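PDB 5AVM: phosphoribosylformylglycinamidine cyclo-ligase from Thermus thermophilus HB8, which probably catalyses the ATP-dependent ring closure of formylglycinamidine ribonucleotide to 5-aminoimidazole ribonucleotide, a step of de novo purine biosynthesis. Local coordinates for residues W232-E237 and L313-G318; A116-S121 and W150-T155. All coordinates share one frame; numbering follows the deposited sequence.

Contact 1 of 2, residues W232-E237 and L313-G318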
loop_
_atom_site.group_PDB
_atom_site.type_symbol
_atom_site.label_atom_id
_atom_site.label_comp_id
_atom_site.label_asym_id
_atom_site.label_seq_id
_atom_site.Cartn_x
_atom_site.Cartn_y
_atom_site.Cartn_z
ATOM N N TRP B 232 7.795 -16.789 -22.299
ATOM C CA TRP B 232 6.693 -17.667 -21.937
ATOM C C TRP B 232 6.071 -18.259 -23.200
ATOM O O TRP B 232 5.866 -19.470 -23.296
ATOM C CB TRP B 232 5.628 -16.906 -21.135
ATOM C CG TRP B 232 6.063 -16.534 -19.740
ATOM C CD1 TRP B 232 6.926 -17.229 -18.936
ATOM C CD2 TRP B 232 5.611 -15.414 -18.966
ATOM N NE1 TRP B 232 7.034 -16.614 -17.712
ATOM C CE2 TRP B 232 6.238 -15.498 -17.703
ATOM C CE3 TRP B 232 4.737 -14.349 -19.217
ATOM C CZ2 TRP B 232 6.017 -14.557 -16.692
ATOM C CZ3 TRP B 232 4.517 -13.410 -18.207
ATOM C CH2 TRP B 232 5.158 -13.524 -16.961
ATOM N N GLU B 233 5.785 -17.402 -24.174
ATOM C CA GLU B 233 5.183 -17.854 -25.417
ATOM C C GLU B 233 6.089 -18.825 -26.147
ATOM O O GLU B 233 5.625 -19.601 -26.980
ATOM C CB GLU B 233 4.864 -16.661 -26.313
ATOM C CG GLU B 233 3.852 -15.713 -25.696
ATOM C CD GLU B 233 3.203 -14.792 -26.715
ATOM O OE1 GLU B 233 2.622 -15.313 -27.695
ATOM O OE2 GLU B 233 3.265 -13.553 -26.532
ATOM N N ALA B 234 7.378 -18.787 -25.822
ATOM C CA ALA B 234 8.358 -19.664 -26.456
ATOM C C ALA B 234 8.676 -20.900 -25.611
ATOM O O ALA B 234 9.488 -21.737 -26.007
ATOM C CB ALA B 234 9.639 -18.886 -26.754
ATOM N N GLY B 235 8.040 -21.008 -24.448
ATOM C CA GLY B 235 8.259 -22.153 -23.577
ATOM C C GLY B 235 9.652 -22.296 -22.986
ATOM O O GLY B 235 10.095 -23.409 -22.699
ATOM N N VAL B 236 10.335 -21.172 -22.789
ATOM C CA VAL B 236 11.686 -21.170 -22.234
ATOM C C VAL B 236 11.683 -21.532 -20.747
ATOM O O VAL B 236 10.973 -20.917 -19.956
ATOM C CB VAL B 236 12.350 -19.780 -22.415
ATOM C CG1 VAL B 236 13.777 -19.806 -21.900
ATOM C CG2 VAL B 236 12.328 -19.384 -23.879
ATOM N N GLU B 237 12.480 -22.530 -20.375
ATOM C CA GLU B 237 12.568 -22.974 -18.983
ATOM C C GLU B 237 13.279 -21.963 -18.086
ATOM O O GLU B 237 14.482 -21.726 -18.232
ATOM C CB GLU B 237 13.304 -24.319 -18.889
ATOM C CG GLU B 237 13.373 -24.895 -17.464
ATOM C CD GLU B 237 14.223 -26.166 -17.351
ATOM O OE1 GLU B 237 14.215 -26.786 -16.266
ATOM O OE2 GLU B 237 14.902 -26.544 -18.331
ATOM N N LEU B 313 18.325 -15.425 -25.362
ATOM C CA LEU B 313 19.072 -14.323 -25.951
ATOM C C LEU B 313 18.734 -14.096 -27.426
ATOM O O LEU B 313 19.126 -13.084 -28.016
ATOM C CB LEU B 313 20.571 -14.563 -25.775
ATOM C CG LEU B 313 20.974 -14.587 -24.302
ATOM C CD1 LEU B 313 22.466 -14.805 -24.190
ATOM C CD2 LEU B 313 20.569 -13.278 -23.637
ATOM N N LYS B 314 17.997 -15.034 -28.014
ATOM C CA LYS B 314 17.595 -14.934 -29.411
ATOM C C LYS B 314 16.224 -14.265 -29.482
ATOM O O LYS B 314 15.784 -13.818 -30.547
ATOM C CB LYS B 314 17.506 -16.328 -30.033
ATOM C CG LYS B 314 18.725 -17.198 -29.796
ATOM C CD LYS B 314 18.462 -18.634 -30.253
ATOM C CE LYS B 314 19.609 -19.573 -29.875
ATOM N NZ LYS B 314 19.301 -21.005 -30.173
ATOM N N LEU B 315 15.558 -14.204 -28.330
ATOM C CA LEU B 315 14.225 -13.617 -28.216
ATOM C C LEU B 315 14.270 -12.303 -27.446
ATOM O O LEU B 315 13.449 -11.404 -27.663
ATOM C CB LEU B 315 13.292 -14.581 -27.475
ATOM C CG LEU B 315 13.251 -16.043 -27.926
ATOM C CD1 LEU B 315 12.479 -16.882 -26.915
ATOM C CD2 LEU B 315 12.622 -16.127 -29.305
ATOM N N VAL B 316 15.231 -12.191 -26.541
ATOM C CA VAL B 316 15.328 -10.995 -25.729
ATOM C C VAL B 316 16.732 -10.396 -25.611
ATOM O O VAL B 316 17.744 -11.074 -25.811
ATOM C CB VAL B 316 14.769 -11.278 -24.313
ATOM C CG1 VAL B 316 15.468 -12.475 -23.710
ATOM C CG2 VAL B 316 14.972 -10.081 -23.424
ATOM N N GLU B 317 16.759 -9.105 -25.292
ATOM C CA GLU B 317 17.987 -8.341 -25.104
ATOM C C GLU B 317 18.558 -8.687 -23.731
ATOM O O GLU B 317 18.170 -8.099 -22.728
ATOM C CB GLU B 317 17.659 -6.848 -25.179
ATOM C CG GLU B 317 18.834 -5.908 -25.011
ATOM C CD GLU B 317 18.455 -4.471 -25.321
ATOM O OE1 GLU B 317 17.962 -4.224 -26.443
ATOM O OE2 GLU B 317 18.648 -3.590 -24.453
ATOM N N GLY B 318 19.478 -9.646 -23.684
ATOM C CA GLY B 318 20.052 -10.040 -22.411
ATOM C C GLY B 318 21.544 -10.265 -22.465
ATOM O O GLY B 318 22.166 -10.067 -23.502
#
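One methyl group, CD1 of Leu-315, meets both residues that the 232-237 segment brings to this contact. It presses against Ala-234, with CD1 to CB at 3.5 Å, tighter than usual for two carbons, and lies beside Val-236, where CD1 to CG2 is 3.9 Å. Leucine suits the place because its forked end can carry a methyl across to the other segment; alanine, with a single methyl, offers just one small carbon for that end to press on. The side chains of Val-236 and Leu-315 run past each other in opposite directions. Valine's branching matters here: CG1 lies anti to the backbone N (chi1 -177°), which places CG2 beside that N and against the leucine.

The turn carrying Ala-234 and Val-236 is a Schellman motif that ends helix 225-233 in the C-terminal AIR synthase domain. Gly-235 takes the positive phi (65°) that the motif needs, a value glycine adopts without strain, and its N bonds to Trp-232 O at 2.9 Å. On either side of this glycine in the sequence, Ala-234 and Val-236 both point their CB atoms at the loop 313-318. Farther out, Leu-231 of the same helix touches both Val-236 and Leu-315, while Ala-308 and Glu-311 of helix 306-313 pack on Val-236. Next to Leu-315, Val-316 touches Leu-180 of strand 176-181, part of the six-stranded sheet.

Contact 2 of 2, residues A116-S121 and W150-T155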
loop_
_atom_site.group_PDB
_atom_site.type_symbol
_atom_site.label_atom_id
_atom_site.label_comp_id
_atom_site.label_asym_id
_atom_site.label_seq_id
_atom_site.Cartn_x
_atom_site.Cartn_y
_atom_site.Cartn_z
ATOM N N ALA B 116 -2.199 15.997 -9.870
ATOM C CA ALA B 116 -2.781 15.687 -11.161
ATOM C C ALA B 116 -1.750 15.070 -12.095
ATOM O O ALA B 116 -2.060 14.138 -12.833
ATOM C CB ALA B 116 -3.357 16.950 -11.783
ATOM N N ALA B 117 -0.529 15.599 -12.062
ATOM C CA ALA B 117 0.560 15.109 -12.906
ATOM C C ALA B 117 0.959 13.688 -12.533
ATOM O O ALA B 117 1.438 12.934 -13.380
ATOM C CB ALA B 117 1.758 16.022 -12.797
ATOM N N LEU B 118 0.772 13.334 -11.263
ATOM C CA LEU B 118 1.079 11.992 -10.784
ATOM C C LEU B 118 -0.038 11.058 -11.236
ATOM O O LEU B 118 0.217 10.042 -11.879
ATOM C CB LEU B 118 1.188 11.971 -9.260
ATOM C CG LEU B 118 2.459 12.576 -8.661
ATOM C CD1 LEU B 118 2.390 12.524 -7.137
ATOM C CD2 LEU B 118 3.677 11.812 -9.184
ATOM N N LEU B 119 -1.279 11.401 -10.902
ATOM C CA LEU B 119 -2.413 10.587 -11.313
ATOM C C LEU B 119 -2.347 10.392 -12.817
ATOM O O LEU B 119 -2.644 9.316 -13.336
ATOM C CB LEU B 119 -3.719 11.280 -10.949
ATOM C CG LEU B 119 -3.957 11.388 -9.451
ATOM C CD1 LEU B 119 -5.252 12.132 -9.172
ATOM C CD2 LEU B 119 -4.001 9.988 -8.869
ATOM N N ALA B 120 -1.952 11.450 -13.516
ATOM C CA ALA B 120 -1.842 11.406 -14.963
ATOM C C ALA B 120 -0.822 10.358 -15.377
ATOM O O ALA B 120 -1.070 9.568 -16.292
ATOM C CB ALA B 120 -1.427 12.766 -15.488
ATOM N N SER B 121 0.320 10.356 -14.688
ATOM C CA SER B 121 1.422 9.433 -14.963
ATOM C C SER B 121 1.081 7.964 -14.706
ATOM O O SER B 121 1.364 7.098 -15.536
ATOM C CB SER B 121 2.643 9.826 -14.128
ATOM O OG SER B 121 3.794 9.109 -14.537
ATOM N N TRP B 150 6.521 13.962 -0.689
ATOM C CA TRP B 150 5.487 13.032 -1.139
ATOM C C TRP B 150 5.994 11.600 -1.024
ATOM O O TRP B 150 7.196 11.356 -1.044
ATOM C CB TRP B 150 5.145 13.260 -2.611
ATOM C CG TRP B 150 4.200 14.374 -2.919
ATOM C CD1 TRP B 150 4.463 15.714 -2.906
ATOM C CD2 TRP B 150 2.836 14.235 -3.332
ATOM N NE1 TRP B 150 3.347 16.417 -3.291
ATOM C CE2 TRP B 150 2.333 15.532 -3.556
ATOM C CE3 TRP B 150 1.986 13.132 -3.535
ATOM C CZ2 TRP B 150 1.020 15.760 -3.969
ATOM C CZ3 TRP B 150 0.681 13.361 -3.949
ATOM C CH2 TRP B 150 0.211 14.663 -4.162
ATOM N N ASP B 151 5.070 10.656 -0.919
ATOM C CA ASP B 151 5.416 9.244 -0.853
ATOM C C ASP B 151 4.456 8.574 -1.824
ATOM O O ASP B 151 3.237 8.623 -1.653
ATOM C CB ASP B 151 5.212 8.681 0.553
ATOM C CG ASP B 151 5.787 7.284 0.708
ATOM O OD1 ASP B 151 5.818 6.538 -0.285
ATOM O OD2 ASP B 151 6.198 6.921 1.826
ATOM N N ILE B 152 5.015 7.962 -2.856
ATOM C CA ILE B 152 4.223 7.304 -3.872
ATOM C C ILE B 152 4.385 5.798 -3.721
ATOM O O ILE B 152 5.457 5.246 -3.979
ATOM C CB ILE B 152 4.691 7.770 -5.264
ATOM C CG1 ILE B 152 4.647 9.303 -5.312
ATOM C CG2 ILE B 152 3.831 7.147 -6.356
ATOM C CD1 ILE B 152 5.277 9.909 -6.537
ATOM N N ALA B 153 3.313 5.147 -3.274
ATOM C CA ALA B 153 3.300 3.705 -3.068
ATOM C C ALA B 153 2.132 3.110 -3.827
ATOM O O ALA B 153 1.259 3.833 -4.294
ATOM C CB ALA B 153 3.178 3.389 -1.598
ATOM N N GLY B 154 2.120 1.788 -3.958
ATOM C CA GLY B 154 1.043 1.135 -4.671
ATOM C C GLY B 154 1.055 -0.365 -4.481
ATOM O O GLY B 154 1.866 -0.903 -3.722
ATOM N N THR B 155 0.144 -1.047 -5.163
ATOM C CA THR B 155 0.056 -2.499 -5.073
ATOM C C THR B 155 -0.371 -3.088 -6.408
ATOM O O THR B 155 -1.292 -2.577 -7.042
ATOM C CB THR B 155 -0.948 -2.930 -3.989
ATOM O OG1 THR B 155 -0.423 -2.580 -2.707
ATOM C CG2 THR B 155 -1.181 -4.440 -4.028
#
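Leu-118 drops from helix 112-129 onto strand 150-161, where its forked end meets both Trp-150 and Ile-152. This is helix-on-sheet packing in the N-terminal AIR synthase domain: residues 150 and 152, two apart on an extended strand, both turn toward the helix. CD1 of Leu-118 lies over one face of the Trp-150 indole in a CH-pi contact, 4.0 Å from the centroid of the six-membered ring and 26° off its normal. The methyl sits toward the rim, with CE3 and CZ3 equally near, and the same Leu-118 CD1 is also 3.9 Å from Ile-152 CD1. A chi2 of 75° turns the broad indole so that a face, rather than its edge, receives the methyl. Tryptophan suits the site by giving leucine a flat apolar surface, while Ile-152 has a slender arm that meets the leucine tip to tip, closer to CD2 than to CD1.

Leu-79 of helix 79-92 touches both Leu-118 and Ile-152, and Thr-67 and Leu-71 of helix 66-72 also touch the indole. Away from this packed patch the helix meets solvent: Ala-116, Leu-119 and Ala-120 are exposed and do not touch the strand. Asp-151, between the two apolar strand residues, belongs instead to the subunit interface, where its carboxylate is hydrogen-bonded by the hydroxyls of Tyr-104 and Tyr-145 of the second subunit. Leu-118 CD2, one prong of the leucine fork, meets Ile-152 CD1, the end of the unbranched arm, at 3.6 Å.

From the N terminus, contact 2 comes first. It closes a loop of 28 residues between 116-121 and 150-155, which includes strand 137-140, and ties helix 112-129 to the four-stranded sheet of the N-terminal domain. Contact 1 opens only later and closes a longer loop of 75 residues, joining the end of helix 225-233 to the turn that leads from helix 306-313 into strand 319-326 of the six-stranded sheet. The loops therefore follow in series and neither nest nor cross. Their centres lie 32 Å apart, on opposite sides of the chain's centre, and each contact stays within its own family domain.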